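Local atomic coordinates of molybdopterin biosynthesis enzyme, MoaB (Thermus thermophilus, PDB entry 3MCH), a protein that probably binds molybdopterin or its precursor as a trimer and takes part in the biosynthesis of the molybdenum cofactor. Residues 3-9 / 63-69; 51-55 / 84-88; 95-100 / 113-117. All blocks are in the same frame, centred on the assembly; numbering follows the deposited sequence.

Interaction 1 (3-9 / 63-69); sequences RVGILTV and LDLILTN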
loop_
_atom_site.group_PDB
_atom_site.type_symbol
_atom_site.label_atom_id
_atom_site.label_comp_id
_atom_site.label_asym_id
_atom_site.label_seq_id
_atom_site.Cartn_x
_atom_site.Cartn_y
_atom_site.Cartn_z
ATOM N N ARG B 3 24.593 -6.802 -8.562
ATOM C CA ARG B 3 25.044 -7.718 -7.522
ATOM C C ARG B 3 23.928 -7.927 -6.517
ATOM O O ARG B 3 23.398 -6.971 -5.952
ATOM C CB ARG B 3 26.287 -7.152 -6.841
ATOM C CG ARG B 3 27.446 -6.987 -7.809
ATOM C CD ARG B 3 28.562 -6.165 -7.206
ATOM N NE ARG B 3 29.156 -6.814 -6.046
ATOM C CZ ARG B 3 29.394 -6.199 -4.892
ATOM N NH1 ARG B 3 29.083 -4.916 -4.742
ATOM N NH2 ARG B 3 29.947 -6.864 -3.892
ATOM N N VAL B 4 23.588 -9.191 -6.293
ATOM C CA VAL B 4 22.501 -9.563 -5.400
ATOM C C VAL B 4 22.947 -10.348 -4.178
ATOM O O VAL B 4 23.827 -11.198 -4.259
ATOM C CB VAL B 4 21.465 -10.431 -6.152
ATOM C CG1 VAL B 4 20.278 -10.768 -5.248
ATOM C CG2 VAL B 4 21.003 -9.711 -7.398
ATOM N N GLY B 5 22.315 -10.051 -3.049
ATOM C CA GLY B 5 22.587 -10.767 -1.820
ATOM C C GLY B 5 21.287 -11.450 -1.420
ATOM O O GLY B 5 20.220 -10.839 -1.494
ATOM N N ILE B 6 21.360 -12.715 -1.026
ATOM C CA ILE B 6 20.169 -13.449 -0.607
ATOM C C ILE B 6 20.309 -13.725 0.886
ATOM O O ILE B 6 21.258 -14.376 1.315
ATOM C CB ILE B 6 20.030 -14.788 -1.389
ATOM C CG1 ILE B 6 19.879 -14.498 -2.886
ATOM C CG2 ILE B 6 18.817 -15.575 -0.887
ATOM C CD1 ILE B 6 18.696 -13.593 -3.327
ATOM N N LEU B 7 19.370 -13.209 1.674
ATOM C CA LEU B 7 19.400 -13.392 3.120
ATOM C C LEU B 7 18.226 -14.230 3.603
ATOM O O LEU B 7 17.079 -13.794 3.537
ATOM C CB LEU B 7 19.370 -12.034 3.823
ATOM C CG LEU B 7 19.418 -12.069 5.355
ATOM C CD1 LEU B 7 20.716 -12.723 5.808
ATOM C CD2 LEU B 7 19.314 -10.655 5.903
ATOM N N THR B 8 18.515 -15.432 4.091
ATOM C CA THR B 8 17.469 -16.316 4.589
ATOM C C THR B 8 17.290 -16.105 6.090
ATOM O O THR B 8 18.172 -16.424 6.891
ATOM C CB THR B 8 17.803 -17.791 4.292
ATOM O OG1 THR B 8 17.810 -17.990 2.871
ATOM C CG2 THR B 8 16.762 -18.719 4.913
ATOM N N VAL B 9 16.136 -15.553 6.452
ATOM C CA VAL B 9 15.803 -15.256 7.838
ATOM C C VAL B 9 14.959 -16.297 8.564
ATOM O O VAL B 9 13.788 -16.495 8.234
ATOM C CB VAL B 9 14.982 -13.943 7.933
ATOM C CG1 VAL B 9 14.711 -13.597 9.394
ATOM C CG2 VAL B 9 15.726 -12.809 7.245
ATOM N N LEU B 63 26.010 -3.872 -2.146
ATOM C CA LEU B 63 25.189 -4.694 -3.027
ATOM C C LEU B 63 24.094 -3.837 -3.652
ATOM O O LEU B 63 23.653 -2.847 -3.070
ATOM C CB LEU B 63 24.572 -5.866 -2.259
ATOM C CG LEU B 63 25.569 -6.860 -1.651
ATOM C CD1 LEU B 63 24.800 -7.963 -0.957
ATOM C CD2 LEU B 63 26.472 -7.440 -2.731
ATOM N N ASP B 64 23.660 -4.228 -4.842
ATOM C CA ASP B 64 22.631 -3.495 -5.568
ATOM C C ASP B 64 21.238 -3.939 -5.156
ATOM O O ASP B 64 20.320 -3.126 -5.047
ATOM C CB ASP B 64 22.810 -3.710 -7.070
ATOM C CG ASP B 64 24.187 -3.297 -7.552
ATOM O OD1 ASP B 64 24.635 -2.193 -7.170
ATOM O OD2 ASP B 64 24.817 -4.069 -8.311
ATOM N N LEU B 65 21.094 -5.237 -4.924
ATOM C CA LEU B 65 19.812 -5.807 -4.536
ATOM C C LEU B 65 19.959 -6.767 -3.373
ATOM O O LEU B 65 20.866 -7.599 -3.355
ATOM C CB LEU B 65 19.196 -6.572 -5.718
ATOM C CG LEU B 65 17.889 -7.323 -5.446
ATOM C CD1 LEU B 65 16.745 -6.328 -5.265
ATOM C CD2 LEU B 65 17.581 -8.270 -6.604
ATOM N N ILE B 66 19.075 -6.643 -2.393
ATOM C CA ILE B 66 19.086 -7.569 -1.277
ATOM C C ILE B 66 17.712 -8.210 -1.220
ATOM O O ILE B 66 16.700 -7.522 -1.081
ATOM C CB ILE B 66 19.358 -6.889 0.076
ATOM C CG1 ILE B 66 20.772 -6.314 0.097
ATOM C CG2 ILE B 66 19.168 -7.908 1.211
ATOM C CD1 ILE B 66 21.050 -5.332 1.232
ATOM N N LEU B 67 17.687 -9.528 -1.369
ATOM C CA LEU B 67 16.453 -10.284 -1.303
ATOM C C LEU B 67 16.464 -11.095 -0.016
ATOM O O LEU B 67 17.222 -12.063 0.108
ATOM C CB LEU B 67 16.333 -11.232 -2.506
ATOM C CG LEU B 67 16.293 -10.570 -3.889
ATOM C CD1 LEU B 67 16.327 -11.632 -4.987
ATOM C CD2 LEU B 67 15.029 -9.721 -4.017
ATOM N N THR B 68 15.665 -10.675 0.959
ATOM C CA THR B 68 15.575 -11.435 2.199
ATOM C C THR B 68 14.394 -12.360 1.949
ATOM O O THR B 68 13.553 -12.079 1.092
ATOM C CB THR B 68 15.250 -10.554 3.440
ATOM O OG1 THR B 68 13.895 -10.082 3.366
ATOM C CG2 THR B 68 16.201 -9.372 3.534
ATOM N N ASN B 69 14.337 -13.476 2.663
ATOM C CA ASN B 69 13.209 -14.374 2.522
ATOM C C ASN B 69 12.877 -14.910 3.907
ATOM O O ASN B 69 13.777 -15.245 4.680
ATOM C CB ASN B 69 13.514 -15.513 1.532
ATOM C CG ASN B 69 14.536 -16.505 2.059
ATOM O OD1 ASN B 69 14.226 -17.351 2.896
ATOM N ND2 ASN B 69 15.765 -16.400 1.567
HETATM O O HOH W 1 27.273 -3.160 -6.841
HETATM O O HOH W 2 13.436 -18.084 5.738
#
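Parallel pairing of strands 3-9 and 65-69 rests on an unbroken run of backbone hydrogen bonds. L65 N donates to R3 O (3.1 Å), G5 N to L65 O (2.9 Å), L67 N to G5 O (2.9 Å), L7 N to L67 O (2.9 Å), N69 N to L7 O (2.9 Å) and V9 N to N69 O (3.0 Å), so the odd-numbered residues of both strands carry the pairing. V4, I6 and T8 turn their backbone polar groups the other way, to strand 35-43. Side chains close the two ends. D64 OD2 accepts from R3 N (2.8 Å) and also forms a salt bridge with K156, while N69 ND2 donates to T8 OG1 (2.9 Å), a hydroxyl that is shared with D20.

Between these polar ends the side chains alternate across the sheet. On the face covered by helix 21-30, V4 CG2 meets L65 CD2 (3.8 Å) and I6 CD1 lies 3.4 Å from L67 CB. The face that carries L7, I66 and T68 packs beneath helix 47-60. Here G5 leaves room for L63, whose CD1 comes to 3.7 Å from G5 CA; a CB at this position would clash with that methyl. L63 CD2 also lies over one face of the R3 guanidinium, 3.7 Å from R3 NH2; R3 NH1 is hydrogen-bonded to E61 O.

The strands are adjacent inner strands of the mixed sheet, in its parallel part, with helices against both faces. This is the parallel core of the three-layer alpha/beta/alpha fold of the MogA/MoaB family.

Interaction 2 (51-55 / 84-88); sequences KKVLR and TRELL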
loop_
_atom_site.group_PDB
_atom_site.type_symbol
_atom_site.label_atom_id
_atom_site.label_comp_id
_atom_site.label_asym_id
_atom_site.label_seq_id
_atom_site.Cartn_x
_atom_site.Cartn_y
_atom_site.Cartn_z
ATOM N N LYS B 51 19.307 -6.682 10.927
ATOM C CA LYS B 51 19.754 -5.335 10.614
ATOM C C LYS B 51 21.266 -5.226 10.409
ATOM O O LYS B 51 21.718 -4.482 9.543
ATOM C CB LYS B 51 19.285 -4.371 11.711
ATOM C CG LYS B 51 17.767 -4.372 11.882
ATOM C CD LYS B 51 17.278 -3.405 12.957
ATOM C CE LYS B 51 17.462 -1.957 12.539
ATOM N NZ LYS B 51 16.809 -1.017 13.503
ATOM N N LYS B 52 22.050 -5.964 11.192
ATOM C CA LYS B 52 23.502 -5.905 11.043
ATOM C C LYS B 52 23.927 -6.353 9.646
ATOM O O LYS B 52 24.768 -5.717 9.011
ATOM C CB LYS B 52 24.202 -6.781 12.085
ATOM C CG LYS B 52 25.720 -6.725 11.966
ATOM C CD LYS B 52 26.424 -7.645 12.949
ATOM C CE LYS B 52 27.933 -7.587 12.747
ATOM N NZ LYS B 52 28.665 -8.462 13.709
ATOM N N VAL B 53 23.341 -7.450 9.175
ATOM C CA VAL B 53 23.656 -7.974 7.852
ATOM C C VAL B 53 23.178 -7.018 6.762
ATOM O O VAL B 53 23.920 -6.710 5.835
ATOM C CB VAL B 53 23.007 -9.360 7.622
ATOM C CG1 VAL B 53 23.279 -9.834 6.198
ATOM C CG2 VAL B 53 23.559 -10.369 8.622
ATOM N N LEU B 54 21.938 -6.552 6.870
ATOM C CA LEU B 54 21.406 -5.626 5.874
ATOM C C LEU B 54 22.247 -4.359 5.830
ATOM O O LEU B 54 22.492 -3.797 4.763
ATOM C CB LEU B 54 19.949 -5.269 6.195
ATOM C CG LEU B 54 18.899 -6.375 6.076
ATOM C CD1 LEU B 54 17.526 -5.806 6.437
ATOM C CD2 LEU B 54 18.894 -6.937 4.656
ATOM N N ARG B 55 22.693 -3.916 7.001
ATOM C CA ARG B 55 23.508 -2.713 7.112
ATOM C C ARG B 55 24.851 -2.942 6.423
ATOM O O ARG B 55 25.320 -2.105 5.653
ATOM C CB ARG B 55 23.736 -2.380 8.589
ATOM C CG ARG B 55 24.218 -0.965 8.852
ATOM C CD ARG B 55 24.670 -0.808 10.299
ATOM N NE ARG B 55 23.654 -1.252 11.253
ATOM C CZ ARG B 55 22.517 -0.609 11.503
ATOM N NH1 ARG B 55 21.658 -1.099 12.387
ATOM N NH2 ARG B 55 22.241 0.531 10.880
ATOM N N THR B 84 13.505 -4.424 8.690
ATOM C CA THR B 84 13.883 -3.823 7.422
ATOM C C THR B 84 13.460 -2.363 7.309
ATOM O O THR B 84 14.268 -1.509 6.944
ATOM C CB THR B 84 13.273 -4.610 6.240
ATOM O OG1 THR B 84 13.714 -5.970 6.296
ATOM C CG2 THR B 84 13.703 -3.996 4.912
ATOM N N ARG B 85 12.197 -2.079 7.620
ATOM C CA ARG B 85 11.683 -0.716 7.530
ATOM C C ARG B 85 12.557 0.280 8.275
ATOM O O ARG B 85 12.787 1.392 7.809
ATOM C CB ARG B 85 10.263 -0.628 8.094
ATOM C CG ARG B 85 9.206 -1.380 7.314
ATOM C CD ARG B 85 7.818 -0.917 7.747
ATOM N NE ARG B 85 7.547 0.445 7.299
ATOM C CZ ARG B 85 6.606 1.233 7.808
ATOM N NH1 ARG B 85 5.838 0.801 8.802
ATOM N NH2 ARG B 85 6.421 2.451 7.314
ATOM N N GLU B 86 13.042 -0.134 9.438
ATOM C CA GLU B 86 13.879 0.722 10.264
ATOM C C GLU B 86 15.206 1.104 9.617
ATOM O O GLU B 86 15.853 2.059 10.046
ATOM C CB GLU B 86 14.123 0.043 11.613
ATOM C CG GLU B 86 12.873 -0.026 12.485
ATOM C CD GLU B 86 12.961 -1.086 13.567
ATOM O OE1 GLU B 86 14.050 -1.261 14.146
ATOM O OE2 GLU B 86 11.931 -1.737 13.846
ATOM N N LEU B 87 15.604 0.370 8.580
ATOM C CA LEU B 87 16.865 0.632 7.887
ATOM C C LEU B 87 16.696 1.330 6.537
ATOM O O LEU B 87 17.678 1.743 5.922
ATOM C CB LEU B 87 17.624 -0.681 7.667
ATOM C CG LEU B 87 18.120 -1.459 8.889
ATOM C CD1 LEU B 87 18.700 -2.793 8.442
ATOM C CD2 LEU B 87 19.164 -0.640 9.636
ATOM N N LEU B 88 15.457 1.461 6.077
ATOM C CA LEU B 88 15.183 2.084 4.784
ATOM C C LEU B 88 15.132 3.603 4.800
ATOM O O LEU B 88 14.650 4.201 5.759
ATOM C CB LEU B 88 13.853 1.570 4.236
ATOM C CG LEU B 88 13.717 0.056 4.114
ATOM C CD1 LEU B 88 12.313 -0.283 3.623
ATOM C CD2 LEU B 88 14.779 -0.481 3.169
#
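The apolar part of this contact is centred on L87, which points from the turn at 85-88 toward helix 47-60. Its CD1 lies 3.5 Å from K51 CA and 3.6 Å from L54 CB, so the leucine fits against one turn of the helix, between residues three apart. L87 CD2 meets the aliphatic part of K51, 3.6 Å from CE, and lies 3.5 Å from R55 NH2; two long basic side chains thus shield the leucine on its outer side. Deeper in, L54 CD1 reaches 3.8 Å from T84 OG1, a hydroxyl engaged by T80 O and N127.

The charged interaction is a single salt bridge on the outer, solvent-facing side, K51 NZ to E86 OE1 (2.8 Å), linking the two segments beside L87.

Backbone hydrogen bonds set the shape of the 84-88 segment. L87 N donates to T84 O (2.8 Å), and a type I turn follows from R85 to L88, with L88 N bound to R85 O (3.2 Å). This turn places E86 and L87 side by side, both directed toward the helix.

Below the contact, L54 rests on L7, I66 and T68 of the central strands. Helix 47-60 and segment 84-88 therefore lie side by side over the same sheet, in one layer of the alpha/beta/alpha sandwich of the MogA/MoaB family, whose domain probably binds molybdopterin.

Interaction 3 (95-100 / 113-117); sequences LAELMR and SRGVA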
loop_
_atom_site.group_PDB
_atom_site.type_symbol
_atom_site.label_atom_id
_atom_site.label_comp_id
_atom_site.label_asym_id
_atom_site.label_seq_id
_atom_site.Cartn_x
_atom_site.Cartn_y
_atom_site.Cartn_z
ATOM N N LEU B 95 6.324 -2.405 -5.069
ATOM C CA LEU B 95 6.986 -3.707 -5.128
ATOM C C LEU B 95 6.440 -4.635 -4.048
ATOM O O LEU B 95 6.343 -5.845 -4.252
ATOM C CB LEU B 95 8.506 -3.537 -4.990
ATOM C CG LEU B 95 9.175 -2.884 -6.205
ATOM C CD1 LEU B 95 10.668 -2.672 -5.951
ATOM C CD2 LEU B 95 8.963 -3.783 -7.426
ATOM N N ALA B 96 6.080 -4.067 -2.899
ATOM C CA ALA B 96 5.513 -4.859 -1.812
ATOM C C ALA B 96 4.166 -5.409 -2.295
ATOM O O ALA B 96 3.797 -6.539 -1.985
ATOM C CB ALA B 96 5.325 -3.989 -0.564
ATOM N N GLU B 97 3.444 -4.604 -3.068
ATOM C CA GLU B 97 2.147 -5.019 -3.609
ATOM C C GLU B 97 2.350 -6.135 -4.638
ATOM O O GLU B 97 1.597 -7.107 -4.676
ATOM C CB GLU B 97 1.450 -3.816 -4.260
ATOM C CG GLU B 97 1.186 -2.687 -3.280
ATOM C CD GLU B 97 0.826 -1.370 -3.947
ATOM O OE1 GLU B 97 1.072 -1.212 -5.163
ATOM O OE2 GLU B 97 0.306 -0.477 -3.240
ATOM N N LEU B 98 3.374 -6.003 -5.474
ATOM C CA LEU B 98 3.629 -7.033 -6.475
ATOM C C LEU B 98 3.944 -8.358 -5.797
ATOM O O LEU B 98 3.483 -9.415 -6.241
ATOM C CB LEU B 98 4.793 -6.632 -7.391
ATOM C CG LEU B 98 4.544 -5.484 -8.373
ATOM C CD1 LEU B 98 5.785 -5.270 -9.220
ATOM C CD2 LEU B 98 3.342 -5.803 -9.259
ATOM N N MET B 99 4.715 -8.311 -4.712
ATOM C CA MET B 99 5.080 -9.538 -4.009
ATOM C C MET B 99 3.883 -10.225 -3.350
ATOM O O MET B 99 3.940 -11.415 -3.034
ATOM C CB MET B 99 6.175 -9.258 -2.975
ATOM C CG MET B 99 7.515 -8.906 -3.610
ATOM S SD MET B 99 8.898 -8.786 -2.450
ATOM C CE MET B 99 8.474 -7.251 -1.609
ATOM N N ARG B 100 2.802 -9.477 -3.143
ATOM C CA ARG B 100 1.592 -10.049 -2.556
ATOM C C ARG B 100 0.675 -10.564 -3.663
ATOM O O ARG B 100 -0.422 -11.056 -3.390
ATOM C CB ARG B 100 0.851 -9.011 -1.706
ATOM C CG ARG B 100 1.414 -8.836 -0.311
ATOM C CD ARG B 100 0.494 -7.983 0.557
ATOM N NE ARG B 100 0.647 -6.548 0.325
ATOM C CZ ARG B 100 1.630 -5.811 0.834
ATOM N NH1 ARG B 100 2.558 -6.373 1.603
ATOM N NH2 ARG B 100 1.672 -4.507 0.596
ATOM N N SER B 113 1.473 -11.675 3.341
ATOM C CA SER B 113 2.856 -11.273 3.562
ATOM C C SER B 113 2.948 -9.797 3.923
ATOM O O SER B 113 2.369 -8.949 3.248
ATOM C CB SER B 113 3.695 -11.535 2.308
ATOM O OG SER B 113 5.037 -11.155 2.529
ATOM N N ARG B 114 3.691 -9.498 4.984
ATOM C CA ARG B 114 3.874 -8.130 5.435
ATOM C C ARG B 114 5.216 -7.602 4.939
ATOM O O ARG B 114 5.672 -6.545 5.366
ATOM C CB ARG B 114 3.831 -8.073 6.965
ATOM C CG ARG B 114 2.571 -8.674 7.572
ATOM C CD ARG B 114 2.584 -8.559 9.092
ATOM N NE ARG B 114 2.726 -7.171 9.515
ATOM C CZ ARG B 114 3.867 -6.610 9.904
ATOM N NH1 ARG B 114 4.987 -7.321 9.936
ATOM N NH2 ARG B 114 3.889 -5.330 10.247
ATOM N N GLY B 115 5.849 -8.343 4.039
ATOM C CA GLY B 115 7.138 -7.920 3.527
ATOM C C GLY B 115 7.101 -6.536 2.914
ATOM O O GLY B 115 6.126 -6.173 2.249
ATOM N N VAL B 116 8.146 -5.750 3.158
ATOM C CA VAL B 116 8.228 -4.409 2.593
ATOM C C VAL B 116 9.292 -4.380 1.499
ATOM O O VAL B 116 9.993 -5.372 1.259
ATOM C CB VAL B 116 8.590 -3.342 3.667
ATOM C CG1 VAL B 116 7.545 -3.342 4.776
ATOM C CG2 VAL B 116 9.973 -3.611 4.244
ATOM N N ALA B 117 9.383 -3.243 0.820
ATOM C CA ALA B 117 10.371 -3.033 -0.227
ATOM C C ALA B 117 10.826 -1.593 -0.085
ATOM O O ALA B 117 10.015 -0.704 0.180
ATOM C CB ALA B 117 9.751 -3.259 -1.604
HETATM O O HOH W 3 5.167 -7.791 0.167
HETATM O O HOH W 4 4.126 -4.394 2.995
#
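In the alpha/beta fold of the MogA/MoaB family, this contact sets helix 93-99 against the loop leading into strand 117-120, at the trimer interface. The apolar half lies where the loop becomes strand: A117 CB packs 3.6 Å from L95 CB and 4.2 Å from M99 CE, and M99 CE also approaches V116 O (3.8 Å). The small A96 lets the loop come close, with 5.2 Å between A96 CA and V116 CA and 3.7 Å between A96 CB and G115 O. L95 and M99 also pack on L126 and on V142 of helix 132-142.

The polar half is centred on R100. Its NH1 donates to S113 O (3.1 Å), while its NH2 reaches outside the two segments to a salt bridge with E97 of the third subunit. R114, its CA-CB bond directed away from the helix, makes a salt bridge with E82 of its own chain and a hydrogen bond to the backbone O of E91 of the third subunit. G115 N donates to S113 OG (3.3 Å) in an ST turn, and the same hydroxyl is hydrogen-bonded to T72. One water donates to A96 O and G115 O; another accepts from R100 NH1 (2.9 Å) and donates to G115 O (2.8 Å).

How the interactions relate
Interaction 1 lies in the buried interior of the sheet, where backbone hydrogen bonds dominate. Interaction 2 lies on the helical layer over it: a mostly apolar contact, partly buried, with a salt bridge at its exposed edge. The two share a surface, since L54 CD2 packs on I66 CG2 (3.6 Å) and L7 CD2 (3.9 Å). Interaction 3 is also buried, yet it relies on an arginine, waters and small side chains, and it alone of the three has neighbouring subunits within reach. V116 joins it to interaction 2, its CG1 lying 3.6 Å from R85 CG, whereas the nearest atoms of interactions 1 and 3 stay about 6 Å apart.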